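Local coordinates for protein fructuronate-tagaturonate epimerase UxaE from Cohnella laeviribosi in complex with 1 glycerol (Cohnella laeviribosi, PDB 6IL9) that catalyses the epimerisation that interconverts fructuronate and tagaturonate, probably at a zinc site at the mouth of its TIM barrel, at residues L395-F398 with E399-T402; Q122-I125 with R126-A129; V376-V379 with A380-P384; P303-I306 with G307-K311; L96-L100 with G101-P105. All blocks are in the same frame, centred on the assembly; numbering follows the deposited sequence.

Overall arrangement
The chain is built on an eight-stranded TIM barrel, and a zinc ion held by His161, Asp273 and His343 probably marks the active site. Interactions 5 and 2 follow the neighbouring barrel strands 93-96 and 117-124, centres 12 Å apart, and touch: Glu127 OE2 forms a 2.9 Å salt bridge with Arg99 NE, and Gln123 packs on Arg99. The Ser124 side chain lies about 8 Å from the zinc. Interaction 4, in the loop after strand 300-302, brings the Phe309 side chain to about 9 Å from the metal. Interactions 3 and 1 belong to the consecutive helices 369-382 and 384-402, farther out, their centres 21 Å apart; nearest atoms of 3 and 5 are about 6 Å apart.

Interaction 1: L395-F398 with E399-T402; sequences LEHF and EEAT
His397 and Glu400 run side by side in the same direction, one helical turn apart, and join at their polar ends. His397 ND1 donates to Glu400 OE2 over 2.6 Å, with the acceptor lying almost exactly in the imidazole plane. The oxygen is met on its syn side, somewhat out of the carboxylate plane, and ring and carboxylate planes stand 75° apart, so the two flat groups do not stack. Phe398 and Thr402, by contrast, cross at about a right angle. With CG of Phe398 anti to its backbone N (chi1 -177°), the ring is carried to where Thr402 CG2 sits over one face, 3.7 Å from the centroid, as a CH-pi contact offset toward the rim. Thr402 OG1 turns instead to Glu399 O, donating over 2.9 Å. Between these pairs, Phe398 O accepts from both Ala401 N and Thr402 N. The helix is kinked here: Glu399 N binds a water that also donates to Glu396 O, bridging the interrupted turn. Phe398 and Ala401 face helix 432-440, while Leu444 of helix 442-446 touches His397 and Glu400. The short, nearly straight imidazole-carboxylate bond fixes the ring's rotation and probably favours a protonated, positively charged His397.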
loop_
_atom_site.group_PDB
_atom_site.type_symbol
_atom_site.label_atom_id
_atom_site.label_comp_id
_atom_site.label_asym_id
_atom_site.label_seq_id
_atom_site.Cartn_x
_atom_site.Cartn_y
_atom_site.Cartn_z
ATOM N N LEU A 395 14.506 -15.029 13.312
ATOM C CA LEU A 395 15.263 -14.721 14.523
ATOM C C LEU A 395 16.739 -14.572 14.214
ATOM O O LEU A 395 17.398 -13.653 14.709
ATOM C CB LEU A 395 15.070 -15.823 15.561
ATOM C CG LEU A 395 13.788 -15.843 16.387
ATOM C CD1 LEU A 395 13.692 -17.156 17.168
ATOM C CD2 LEU A 395 13.738 -14.650 17.330
ATOM N N GLU A 396 17.273 -15.467 13.385
ATOM C CA GLU A 396 18.701 -15.471 13.113
ATOM C C GLU A 396 19.145 -14.277 12.281
ATOM O O GLU A 396 20.321 -13.899 12.343
ATOM C CB GLU A 396 19.081 -16.775 12.413
ATOM C CG GLU A 396 19.066 -17.971 13.345
ATOM C CD GLU A 396 19.163 -19.299 12.610
ATOM O OE1 GLU A 396 19.308 -19.296 11.364
ATOM O OE2 GLU A 396 19.081 -20.345 13.287
ATOM N N HIS A 397 18.243 -13.674 11.506
ATOM C CA HIS A 397 18.601 -12.608 10.579
ATOM C C HIS A 397 17.874 -11.300 10.868
ATOM O O HIS A 397 17.912 -10.387 10.043
ATOM C CB HIS A 397 18.331 -13.053 9.139
ATOM C CG HIS A 397 19.156 -14.228 8.718
ATOM N ND1 HIS A 397 20.465 -14.100 8.305
ATOM C CD2 HIS A 397 18.868 -15.549 8.661
ATOM C CE1 HIS A 397 20.947 -15.295 8.008
ATOM N NE2 HIS A 397 19.999 -16.191 8.214
ATOM N N PHE A 398 17.246 -11.184 12.039
ATOM C CA PHE A 398 16.402 -10.031 12.339
ATOM C C PHE A 398 17.163 -8.714 12.209
ATOM O O PHE A 398 16.629 -7.724 11.686
ATOM C CB PHE A 398 15.840 -10.206 13.744
ATOM C CG PHE A 398 14.897 -9.135 14.173
ATOM C CD1 PHE A 398 13.698 -8.941 13.515
ATOM C CD2 PHE A 398 15.190 -8.346 15.269
ATOM C CE1 PHE A 398 12.811 -7.970 13.937
ATOM C CE2 PHE A 398 14.308 -7.365 15.686
ATOM C CZ PHE A 398 13.127 -7.179 15.021
ATOM N N GLU A 399 18.416 -8.683 12.675
ATOM C CA GLU A 399 19.183 -7.441 12.657
ATOM C C GLU A 399 19.319 -6.873 11.245
ATOM O O GLU A 399 19.324 -5.650 11.069
ATOM C CB GLU A 399 20.562 -7.683 13.276
ATOM C CG GLU A 399 21.084 -6.545 14.135
ATOM C CD GLU A 399 22.608 -6.559 14.272
ATOM O OE1 GLU A 399 23.211 -7.648 14.155
ATOM O OE2 GLU A 399 23.201 -5.477 14.492
ATOM N N GLU A 400 19.422 -7.741 10.231
ATOM C CA GLU A 400 19.517 -7.258 8.855
ATOM C C GLU A 400 18.257 -6.511 8.438
ATOM O O GLU A 400 18.329 -5.543 7.673
ATOM C CB GLU A 400 19.779 -8.428 7.900
ATOM C CG GLU A 400 20.957 -9.297 8.310
ATOM C CD GLU A 400 20.865 -10.717 7.771
ATOM O OE1 GLU A 400 20.229 -10.915 6.720
ATOM O OE2 GLU A 400 21.421 -11.640 8.405
ATOM N N ALA A 401 17.103 -6.932 8.944
ATOM C CA ALA A 401 15.848 -6.328 8.532
ATOM C C ALA A 401 15.538 -5.048 9.312
ATOM O O ALA A 401 14.879 -4.147 8.777
ATOM C CB ALA A 401 14.741 -7.375 8.673
ATOM N N THR A 402 16.024 -4.927 10.552
ATOM C CA THR A 402 15.814 -3.687 11.294
ATOM C C THR A 402 16.547 -2.507 10.667
ATOM O O THR A 402 16.240 -1.359 11.000
ATOM C CB THR A 402 16.240 -3.841 12.758
ATOM O OG1 THR A 402 17.658 -4.056 12.838
ATOM C CG2 THR A 402 15.510 -4.999 13.407
HETATM O O HOH W 1 20.360 -10.870 13.243
#

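Interaction 2: Q122-I125 with R126-A129; sequences QQSI and RELA
Gln122 reaches Glu127 through water: its NE2 donates to a water that in turn donates to Glu127 OE1. Gln123 crosses Glu127 at about a right angle, its amide plane turned 42° from the carboxylate and Gln123 OE1 3.3 Å from Glu127 CB. The amide is held in its plane by Gln122 O, which accepts from Gln123 NE2. At Ser124 the two segments grip each other in both directions. Ser124 N donates to the anti lone pair of Glu127 OE1 at 2.8 Å, while Glu127 N donates to Ser124 OG at 2.9 Å. This reciprocal pair is a capping box, with Ser124 as N-cap at the junction of barrel strand 117-124 and helix 125-131, on the side of the barrel that carries the zinc. OG can accept there because it stands between the backbone N and carbonyl carbon of Ser124 (chi1 70°). The second carboxylate oxygen, Glu127 OE2, makes a salt bridge with Arg99 NE. Ser124 O then accepts from Leu128 N, and Ile125 O from Ala129 N, over 3.0 Å each. Beyond the cap, Ile125 CD1 approaches Leu128 CD1 to 4.4 Å, and both side chains pack against Tyr135 of helix 135-149.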
loop_
_atom_site.group_PDB
_atom_site.type_symbol
_atom_site.label_atom_id
_atom_site.label_comp_id
_atom_site.label_asym_id
_atom_site.label_seq_id
_atom_site.Cartn_x
_atom_site.Cartn_y
_atom_site.Cartn_z
ATOM N N GLN A 122 -0.279 -1.867 -4.926
ATOM C CA GLN A 122 0.454 -0.887 -4.127
ATOM C C GLN A 122 1.684 -1.575 -3.567
ATOM O O GLN A 122 1.546 -2.476 -2.741
ATOM C CB GLN A 122 -0.424 -0.342 -3.000
ATOM C CG GLN A 122 0.349 0.486 -1.987
ATOM C CD GLN A 122 -0.204 0.340 -0.588
ATOM O OE1 GLN A 122 -1.263 0.871 -0.276
ATOM N NE2 GLN A 122 0.508 -0.388 0.264
ATOM N N GLN A 123 2.869 -1.167 -4.020
ATOM C CA GLN A 123 4.122 -1.664 -3.460
ATOM C C GLN A 123 5.145 -0.542 -3.523
ATOM O O GLN A 123 5.110 0.297 -4.431
ATOM C CB GLN A 123 4.648 -2.897 -4.217
ATOM C CG GLN A 123 3.934 -4.217 -3.889
ATOM C CD GLN A 123 4.255 -4.709 -2.493
ATOM O OE1 GLN A 123 5.246 -5.420 -2.288
ATOM N NE2 GLN A 123 3.434 -4.324 -1.518
ATOM N N SER A 124 6.045 -0.527 -2.546
ATOM C CA SER A 124 7.136 0.436 -2.514
ATOM C C SER A 124 8.330 -0.082 -3.305
ATOM O O SER A 124 8.450 -1.276 -3.584
ATOM C CB SER A 124 7.575 0.728 -1.076
ATOM O OG SER A 124 8.239 -0.393 -0.508
ATOM N N ILE A 125 9.227 0.851 -3.648
ATOM C CA ILE A 125 10.470 0.497 -4.328
ATOM C C ILE A 125 11.270 -0.493 -3.492
ATOM O O ILE A 125 11.831 -1.464 -4.015
ATOM C CB ILE A 125 11.284 1.770 -4.636
ATOM C CG1 ILE A 125 10.565 2.623 -5.677
ATOM C CG2 ILE A 125 12.671 1.410 -5.121
ATOM C CD1 ILE A 125 10.456 1.954 -7.034
ATOM N N ARG A 126 11.317 -0.274 -2.172
ATOM C CA ARG A 126 12.010 -1.201 -1.285
ATOM C C ARG A 126 11.352 -2.576 -1.287
ATOM O O ARG A 126 12.038 -3.601 -1.305
ATOM C CB ARG A 126 12.049 -0.633 0.135
ATOM C CG ARG A 126 12.519 -1.636 1.184
ATOM C CD ARG A 126 12.874 -0.938 2.473
ATOM N NE ARG A 126 13.964 0.011 2.266
ATOM C CZ ARG A 126 14.040 1.198 2.860
ATOM N NH1 ARG A 126 13.087 1.579 3.703
ATOM N NH2 ARG A 126 15.066 2.001 2.609
ATOM N N GLU A 127 10.017 -2.619 -1.258
ATOM C CA GLU A 127 9.328 -3.907 -1.295
ATOM C C GLU A 127 9.629 -4.669 -2.579
ATOM O O GLU A 127 9.792 -5.893 -2.556
ATOM C CB GLU A 127 7.825 -3.700 -1.152
ATOM C CG GLU A 127 7.376 -3.520 0.273
ATOM C CD GLU A 127 5.931 -3.064 0.371
ATOM O OE1 GLU A 127 5.558 -2.066 -0.293
ATOM O OE2 GLU A 127 5.163 -3.708 1.118
ATOM N N LEU A 128 9.671 -3.969 -3.715
ATOM C CA LEU A 128 10.049 -4.629 -4.962
ATOM C C LEU A 128 11.459 -5.193 -4.869
ATOM O O LEU A 128 11.712 -6.327 -5.289
ATOM C CB LEU A 128 9.960 -3.654 -6.131
ATOM C CG LEU A 128 8.580 -3.090 -6.466
ATOM C CD1 LEU A 128 8.704 -2.083 -7.602
ATOM C CD2 LEU A 128 7.611 -4.216 -6.814
ATOM N N ALA A 129 12.388 -4.413 -4.316
ATOM C CA ALA A 129 13.779 -4.849 -4.227
ATOM C C ALA A 129 13.938 -6.040 -3.286
ATOM O O ALA A 129 14.709 -6.964 -3.569
ATOM C CB ALA A 129 14.655 -3.680 -3.775
HETATM O O HOH W 2 3.348 -0.525 -0.235
#

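Interaction 3: V376-V379 with A380-P384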
loop_
_atom_site.group_PDB
_atom_site.type_symbol
_atom_site.label_atom_id
_atom_site.label_comp_id
_atom_site.label_asym_id
_atom_site.label_seq_id
_atom_site.Cartn_x
_atom_site.Cartn_y
_atom_site.Cartn_z
ATOM N N VAL A 376 1.451 -15.787 6.588
ATOM C CA VAL A 376 2.276 -16.476 7.577
ATOM C C VAL A 376 1.399 -17.195 8.594
ATOM O O VAL A 376 1.686 -18.335 8.988
ATOM C CB VAL A 376 3.235 -15.482 8.261
ATOM C CG1 VAL A 376 3.944 -16.162 9.448
ATOM C CG2 VAL A 376 4.263 -14.955 7.270
ATOM N N ARG A 377 0.311 -16.549 9.025
ATOM C CA ARG A 377 -0.607 -17.187 9.963
ATOM C C ARG A 377 -1.187 -18.476 9.382
ATOM O O ARG A 377 -1.328 -19.476 10.093
ATOM C CB ARG A 377 -1.723 -16.216 10.340
ATOM C CG ARG A 377 -2.531 -16.660 11.536
ATOM C CD ARG A 377 -3.895 -15.985 11.546
ATOM N NE ARG A 377 -3.856 -14.520 11.606
ATOM C CZ ARG A 377 -3.668 -13.811 12.719
ATOM N NH1 ARG A 377 -3.453 -14.422 13.876
ATOM N NH2 ARG A 377 -3.679 -12.486 12.673
ATOM N N ILE A 378 -1.517 -18.480 8.087
ATOM C CA ILE A 378 -1.992 -19.716 7.465
ATOM C C ILE A 378 -0.918 -20.798 7.539
ATOM O O ILE A 378 -1.221 -21.977 7.775
ATOM C CB ILE A 378 -2.421 -19.456 6.010
ATOM C CG1 ILE A 378 -3.672 -18.581 5.966
ATOM C CG2 ILE A 378 -2.640 -20.797 5.267
ATOM C CD1 ILE A 378 -4.874 -19.164 6.637
ATOM N N VAL A 379 0.345 -20.426 7.313
ATOM C CA VAL A 379 1.432 -21.401 7.396
ATOM C C VAL A 379 1.552 -21.937 8.819
ATOM O O VAL A 379 1.699 -23.148 9.038
ATOM C CB VAL A 379 2.758 -20.785 6.906
ATOM C CG1 VAL A 379 3.925 -21.750 7.145
ATOM C CG2 VAL A 379 2.668 -20.429 5.433
ATOM N N ALA A 380 1.482 -21.048 9.815
ATOM C CA ALA A 380 1.523 -21.519 11.198
ATOM C C ALA A 380 0.403 -22.520 11.483
ATOM O O ALA A 380 0.606 -23.495 12.219
ATOM C CB ALA A 380 1.438 -20.341 12.168
ATOM N N LYS A 381 -0.780 -22.306 10.894
ATOM C CA LYS A 381 -1.932 -23.166 11.163
ATOM C C LYS A 381 -1.885 -24.484 10.401
ATOM O O LYS A 381 -2.373 -25.501 10.906
ATOM C CB LYS A 381 -3.233 -22.442 10.801
ATOM C CG LYS A 381 -3.611 -21.322 11.754
ATOM C CD LYS A 381 -4.865 -20.601 11.294
ATOM C CE LYS A 381 -5.204 -19.441 12.220
ATOM N NZ LYS A 381 -5.832 -19.909 13.479
ATOM N N THR A 382 -1.339 -24.489 9.186
ATOM C CA THR A 382 -1.477 -25.633 8.291
ATOM C C THR A 382 -0.163 -26.296 7.914
ATOM O O THR A 382 -0.184 -27.424 7.404
ATOM C CB THR A 382 -2.192 -25.215 6.996
ATOM O OG1 THR A 382 -1.349 -24.315 6.269
ATOM C CG2 THR A 382 -3.507 -24.533 7.309
ATOM N N ASN A 383 0.970 -25.647 8.156
ATOM C CA ASN A 383 2.282 -26.194 7.812
ATOM C C ASN A 383 3.255 -25.831 8.925
ATOM O O ASN A 383 4.227 -25.100 8.709
ATOM C CB ASN A 383 2.753 -25.668 6.454
ATOM C CG ASN A 383 3.926 -26.460 5.887
ATOM O OD1 ASN A 383 4.228 -26.377 4.701
ATOM N ND2 ASN A 383 4.601 -27.214 6.732
ATOM N N PRO A 384 3.024 -26.346 10.139
ATOM C CA PRO A 384 3.836 -25.900 11.289
ATOM C C PRO A 384 5.323 -26.134 11.114
ATOM O O PRO A 384 6.128 -25.317 11.584
ATOM C CB PRO A 384 3.267 -26.716 12.462
ATOM C CG PRO A 384 2.551 -27.877 11.832
ATOM C CD PRO A 384 2.030 -27.365 10.518
#
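Thr382 turns its hydroxyl back onto the helix, donating from OG1 to Ile378 O at 2.8 Å. OG1 occupies the position between backbone N and carbonyl carbon (chi1 67°), which places it beside the turn before. The hydroxyl comes from above the carbonyl plane, 43° out of it, whereas Thr382 N donates to Ile378 O at 2.9 Å from much nearer that plane. One oxygen thus accepts from both donors of Thr382, N and OG1, and also takes a weak bond from Lys381 N. Earlier in the helix the bonding is regular: Val376 O accepts from Ala380 N, and Arg377 O from Lys381 N. At the end, Val379 O receives Asn383 N over 2.7 Å and, weakly, Thr382 N. Asn383 is the first residue to leave helical angles and also the N-cap position of helix 384-402, so a single residue separates the two helices. Arg377 and Lys381 lie alongside, pointing the same way, and meet through their aliphatic parts, Arg377 CD being 3.8 Å from Lys381 CE. Arg377 NH1 and Lys381 NZ are 6.0 Å apart. Arg377 NE forms a salt bridge with Glu374, and NH1 donates to Asn430. On the buried side, Val379 touches Phe461 and Thr464 of helix 458-467 and, with Ala380, Tyr387 of helix 384-402. The carboxylate of Glu374 probably tempers the repulsion between the like charges of Arg377 and Lys381, while the Ile378 oxygen, gripped by two full hydrogen bonds and a weak third, secures the last turn before the chain changes direction.

Interaction 4: P303-I306 with G307-K311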
loop_
_atom_site.group_PDB
_atom_site.type_symbol
_atom_site.label_atom_id
_atom_site.label_comp_id
_atom_site.label_asym_id
_atom_site.label_seq_id
_atom_site.Cartn_x
_atom_site.Cartn_y
_atom_site.Cartn_z
ATOM N N PRO A 303 0.958 12.967 6.921
ATOM C CA PRO A 303 1.864 13.531 7.920
ATOM C C PRO A 303 2.421 12.433 8.813
ATOM O O PRO A 303 2.000 11.280 8.766
ATOM C CB PRO A 303 0.979 14.497 8.704
ATOM C CG PRO A 303 -0.396 13.902 8.586
ATOM C CD PRO A 303 -0.459 13.181 7.275
ATOM N N ARG A 304 3.427 12.804 9.596
ATOM C CA ARG A 304 3.873 11.964 10.701
ATOM C C ARG A 304 3.097 12.408 11.933
ATOM O O ARG A 304 3.258 13.537 12.407
ATOM C CB ARG A 304 5.375 12.066 10.938
ATOM C CG ARG A 304 5.737 11.527 12.325
ATOM C CD ARG A 304 6.986 10.695 12.319
ATOM N NE ARG A 304 7.531 10.566 13.666
ATOM C CZ ARG A 304 7.395 9.478 14.413
ATOM N NH1 ARG A 304 6.731 8.434 13.933
ATOM N NH2 ARG A 304 7.914 9.430 15.633
ATOM N N PHE A 305 2.223 11.538 12.422
ATOM C CA PHE A 305 1.403 11.867 13.574
ATOM C C PHE A 305 2.196 11.753 14.874
ATOM O O PHE A 305 3.174 11.006 14.976
ATOM C CB PHE A 305 0.176 10.950 13.638
ATOM C CG PHE A 305 -0.746 11.074 12.448
ATOM C CD1 PHE A 305 -1.570 12.164 12.310
ATOM C CD2 PHE A 305 -0.804 10.067 11.493
ATOM C CE1 PHE A 305 -2.421 12.277 11.239
ATOM C CE2 PHE A 305 -1.656 10.171 10.403
ATOM C CZ PHE A 305 -2.458 11.281 10.272
ATOM N N ILE A 306 1.752 12.512 15.878
ATOM C CA ILE A 306 2.305 12.378 17.216
ATOM C C ILE A 306 2.187 10.926 17.680
ATOM O O ILE A 306 1.205 10.242 17.381
ATOM C CB ILE A 306 1.591 13.356 18.166
ATOM C CG1 ILE A 306 2.345 13.440 19.483
ATOM C CG2 ILE A 306 0.133 12.959 18.365
ATOM C CD1 ILE A 306 3.655 14.171 19.362
ATOM N N GLY A 307 3.212 10.441 18.377
ATOM C CA GLY A 307 3.287 9.029 18.742
ATOM C C GLY A 307 4.049 8.219 17.705
ATOM O O GLY A 307 4.846 8.752 16.929
ATOM N N GLU A 308 3.804 6.908 17.691
ATOM C CA GLU A 308 4.471 6.045 16.722
ATOM C C GLU A 308 3.492 5.103 16.036
ATOM O O GLU A 308 2.601 4.537 16.675
ATOM C CB GLU A 308 5.569 5.204 17.372
ATOM C CG GLU A 308 6.638 6.012 18.063
ATOM C CD GLU A 308 7.704 5.103 18.643
ATOM O OE1 GLU A 308 8.272 4.304 17.872
ATOM O OE2 GLU A 308 7.953 5.183 19.861
ATOM N N PHE A 309 3.701 4.923 14.735
ATOM C CA PHE A 309 2.968 3.988 13.879
ATOM C C PHE A 309 3.978 2.974 13.367
ATOM O O PHE A 309 4.478 3.110 12.245
ATOM C CB PHE A 309 2.290 4.720 12.691
ATOM C CG PHE A 309 0.975 5.377 13.019
ATOM C CD1 PHE A 309 0.909 6.472 13.879
ATOM C CD2 PHE A 309 -0.188 4.923 12.422
ATOM C CE1 PHE A 309 -0.320 7.073 14.155
ATOM C CE2 PHE A 309 -1.422 5.509 12.697
ATOM C CZ PHE A 309 -1.479 6.591 13.571
ATOM N N GLN A 310 4.276 1.953 14.175
ATOM C CA GLN A 310 5.210 0.909 13.777
ATOM C C GLN A 310 4.476 -0.211 13.047
ATOM O O GLN A 310 3.272 -0.427 13.238
ATOM C CB GLN A 310 5.932 0.325 14.987
ATOM C CG GLN A 310 6.877 1.311 15.660
ATOM C CD GLN A 310 7.703 0.651 16.725
ATOM O OE1 GLN A 310 7.939 -0.554 16.677
ATOM N NE2 GLN A 310 8.164 1.436 17.695
ATOM N N LYS A 311 5.227 -0.940 12.221
ATOM C CA LYS A 311 4.659 -2.077 11.506
ATOM C C LYS A 311 4.160 -3.149 12.471
ATOM O O LYS A 311 4.850 -3.512 13.429
ATOM C CB LYS A 311 5.703 -2.703 10.578
ATOM C CG LYS A 311 6.254 -1.777 9.516
ATOM C CD LYS A 311 5.139 -1.159 8.692
ATOM C CE LYS A 311 5.724 -0.443 7.466
ATOM N NZ LYS A 311 4.798 0.561 6.902
#
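Phe305 O and Gly307 O, both acceptors, come within 3.4 Å of each other where the backbone bends at Ile306-Gly307. Neither segment forms a helix or strand, and no hydrogen bond links 303-306 to 307-311. Gly307 marks the bend, with phi 92° and psi -158°; at these angles a CB would clash with Ile306 O. Ile306 O is hydrogen-bonded to the hydroxyl of Tyr315, and Glu308 pairs through its backbone with Ile316. Over the bend, Arg304 lays one face of its guanidinium on Gly307 O, Arg304 NH2 being 3.4 Å from Gly307 O at an angle too poor for a hydrogen bond. Phe305 and Phe309 approach aslant, their planes at 38° and centroids 5.7 Å apart, neither stacked nor edge-to-face. The nearest touch is Phe305 CB to Phe309 CE1, at 3.9 Å. Both rings pack on Ile342 of strand 339-342, and Phe305 and Phe322 meet edge-to-face. Gln310 NE2 donates to Glu308 OE1 from above the carboxylate plane, over 2.9 Å. This is a loop following a barrel strand in a TIM barrel, lying close to the zinc-bearing end where such enzymes place their active sites.

Interaction 5: L96-L100 with G101-P105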
loop_
_atom_site.group_PDB
_atom_site.type_symbol
_atom_site.label_atom_id
_atom_site.label_comp_id
_atom_site.label_asym_id
_atom_site.label_seq_id
_atom_site.Cartn_x
_atom_site.Cartn_y
_atom_site.Cartn_z
ATOM N N LEU A 96 -4.215 -1.576 -0.453
ATOM C CA LEU A 96 -4.198 -3.002 -0.142
ATOM C C LEU A 96 -2.935 -3.606 -0.760
ATOM O O LEU A 96 -2.994 -4.350 -1.751
ATOM C CB LEU A 96 -5.495 -3.663 -0.642
ATOM C CG LEU A 96 -6.734 -3.199 0.151
ATOM C CD1 LEU A 96 -8.049 -3.560 -0.553
ATOM C CD2 LEU A 96 -6.710 -3.732 1.603
ATOM N N GLY A 97 -1.794 -3.280 -0.159
ATOM C CA GLY A 97 -0.519 -3.752 -0.672
ATOM C C GLY A 97 -0.376 -5.260 -0.553
ATOM O O GLY A 97 -0.793 -5.877 0.432
ATOM N N ASP A 98 0.247 -5.849 -1.562
ATOM C CA ASP A 98 0.358 -7.300 -1.671
ATOM C C ASP A 98 1.795 -7.625 -2.071
ATOM O O ASP A 98 2.166 -7.487 -3.241
ATOM C CB ASP A 98 -0.649 -7.828 -2.680
ATOM C CG ASP A 98 -0.624 -9.336 -2.794
ATOM O OD1 ASP A 98 0.117 -10.000 -2.026
ATOM O OD2 ASP A 98 -1.348 -9.850 -3.665
ATOM N N ARG A 99 2.585 -8.064 -1.093
ATOM C CA ARG A 99 3.984 -8.425 -1.283
ATOM C C ARG A 99 4.149 -9.746 -2.007
ATOM O O ARG A 99 5.259 -10.053 -2.453
ATOM C CB ARG A 99 4.689 -8.513 0.072
ATOM C CG ARG A 99 4.753 -7.196 0.779
ATOM C CD ARG A 99 5.175 -7.341 2.222
ATOM N NE ARG A 99 5.525 -6.035 2.774
ATOM C CZ ARG A 99 5.967 -5.847 4.009
ATOM N NH1 ARG A 99 6.091 -6.878 4.837
ATOM N NH2 ARG A 99 6.273 -4.620 4.413
ATOM N N LEU A 100 3.074 -10.517 -2.123
ATOM C CA LEU A 100 3.116 -11.887 -2.613
ATOM C C LEU A 100 2.462 -12.064 -3.966
ATOM O O LEU A 100 2.822 -12.995 -4.693
ATOM C CB LEU A 100 2.430 -12.825 -1.611
ATOM C CG LEU A 100 2.961 -12.764 -0.178
ATOM C CD1 LEU A 100 2.062 -13.579 0.741
ATOM C CD2 LEU A 100 4.402 -13.273 -0.132
ATOM N N GLY A 101 1.506 -11.209 -4.319
ATOM C CA GLY A 101 0.771 -11.392 -5.550
ATOM C C GLY A 101 -0.401 -12.350 -5.483
ATOM O O GLY A 101 -0.958 -12.684 -6.541
ATOM N N ILE A 102 -0.804 -12.798 -4.292
ATOM C CA ILE A 102 -1.893 -13.759 -4.134
ATOM C C ILE A 102 -3.045 -13.231 -3.288
ATOM O O ILE A 102 -3.989 -13.980 -3.025
ATOM C CB ILE A 102 -1.391 -15.091 -3.540
ATOM C CG1 ILE A 102 -0.812 -14.875 -2.142
ATOM C CG2 ILE A 102 -0.379 -15.745 -4.471
ATOM C CD1 ILE A 102 -0.434 -16.183 -1.418
ATOM N N ALA A 103 -2.994 -11.983 -2.831
ATOM C CA ALA A 103 -4.036 -11.470 -1.942
ATOM C C ALA A 103 -5.136 -10.704 -2.667
ATOM O O ALA A 103 -6.136 -10.338 -2.036
ATOM C CB ALA A 103 -3.431 -10.547 -0.878
ATOM N N GLY A 104 -4.985 -10.473 -3.958
ATOM C CA GLY A 104 -5.931 -9.685 -4.716
ATOM C C GLY A 104 -7.380 -10.109 -4.560
ATOM O O GLY A 104 -8.249 -9.299 -4.222
ATOM N N PRO A 105 -7.679 -11.388 -4.828
ATOM C CA PRO A 105 -9.084 -11.826 -4.743
ATOM C C PRO A 105 -9.693 -11.640 -3.368
ATOM O O PRO A 105 -10.814 -11.121 -3.258
ATOM C CB PRO A 105 -9.009 -13.304 -5.144
ATOM C CG PRO A 105 -7.794 -13.380 -6.027
ATOM C CD PRO A 105 -6.805 -12.429 -5.402
#
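The carboxylate of Asp98 is the flat group around which the loop folds, and the N-H groups of Leu100 and Ala103 approach it from above its plane. Ala103 N donates to Asp98 OD2 over 2.8 Å, 43° out of the plane. Leu100 N donates to Asp98 OD1 at 3.0 Å, likewise well out of the plane at 48°. A weak third bond runs from Gly101 N to Asp98 OD1, at 2.9 Å. With CG anti to the Asp98 backbone N (chi1 -177°), the carboxylate extends into the curve made by residues 100 to 103. The bond from Leu100 N, two residues on, defines an Asx turn, and the one from Ala103 N carries the same side chain on toward the start of helix 104-111. Ala103 CB also packs against Asp98 OD2, 3.5 Å away. Gly101 has backbone angles at which a CB would collide with Leu100 O. Leu100 CB meets Ile102 CG1 at 3.9 Å, and both side chains lie against Phe462 of helix 458-467; Ile102 and Ala103 share Tyr472 of helix 469-487. Arg99 points away from this turn, to a salt bridge with Glu127, a hydrogen bond to His439 O and a cation-pi contact with Tyr442. The loop joins strand 93-96 to helix 104-111, a strand-to-helix connection of the TIM barrel. Held by three backbone N-H groups, one of them weakly, the buried carboxylate is probably stabilised in its charged form, and its two oxygens tie the turn to the start of the helix.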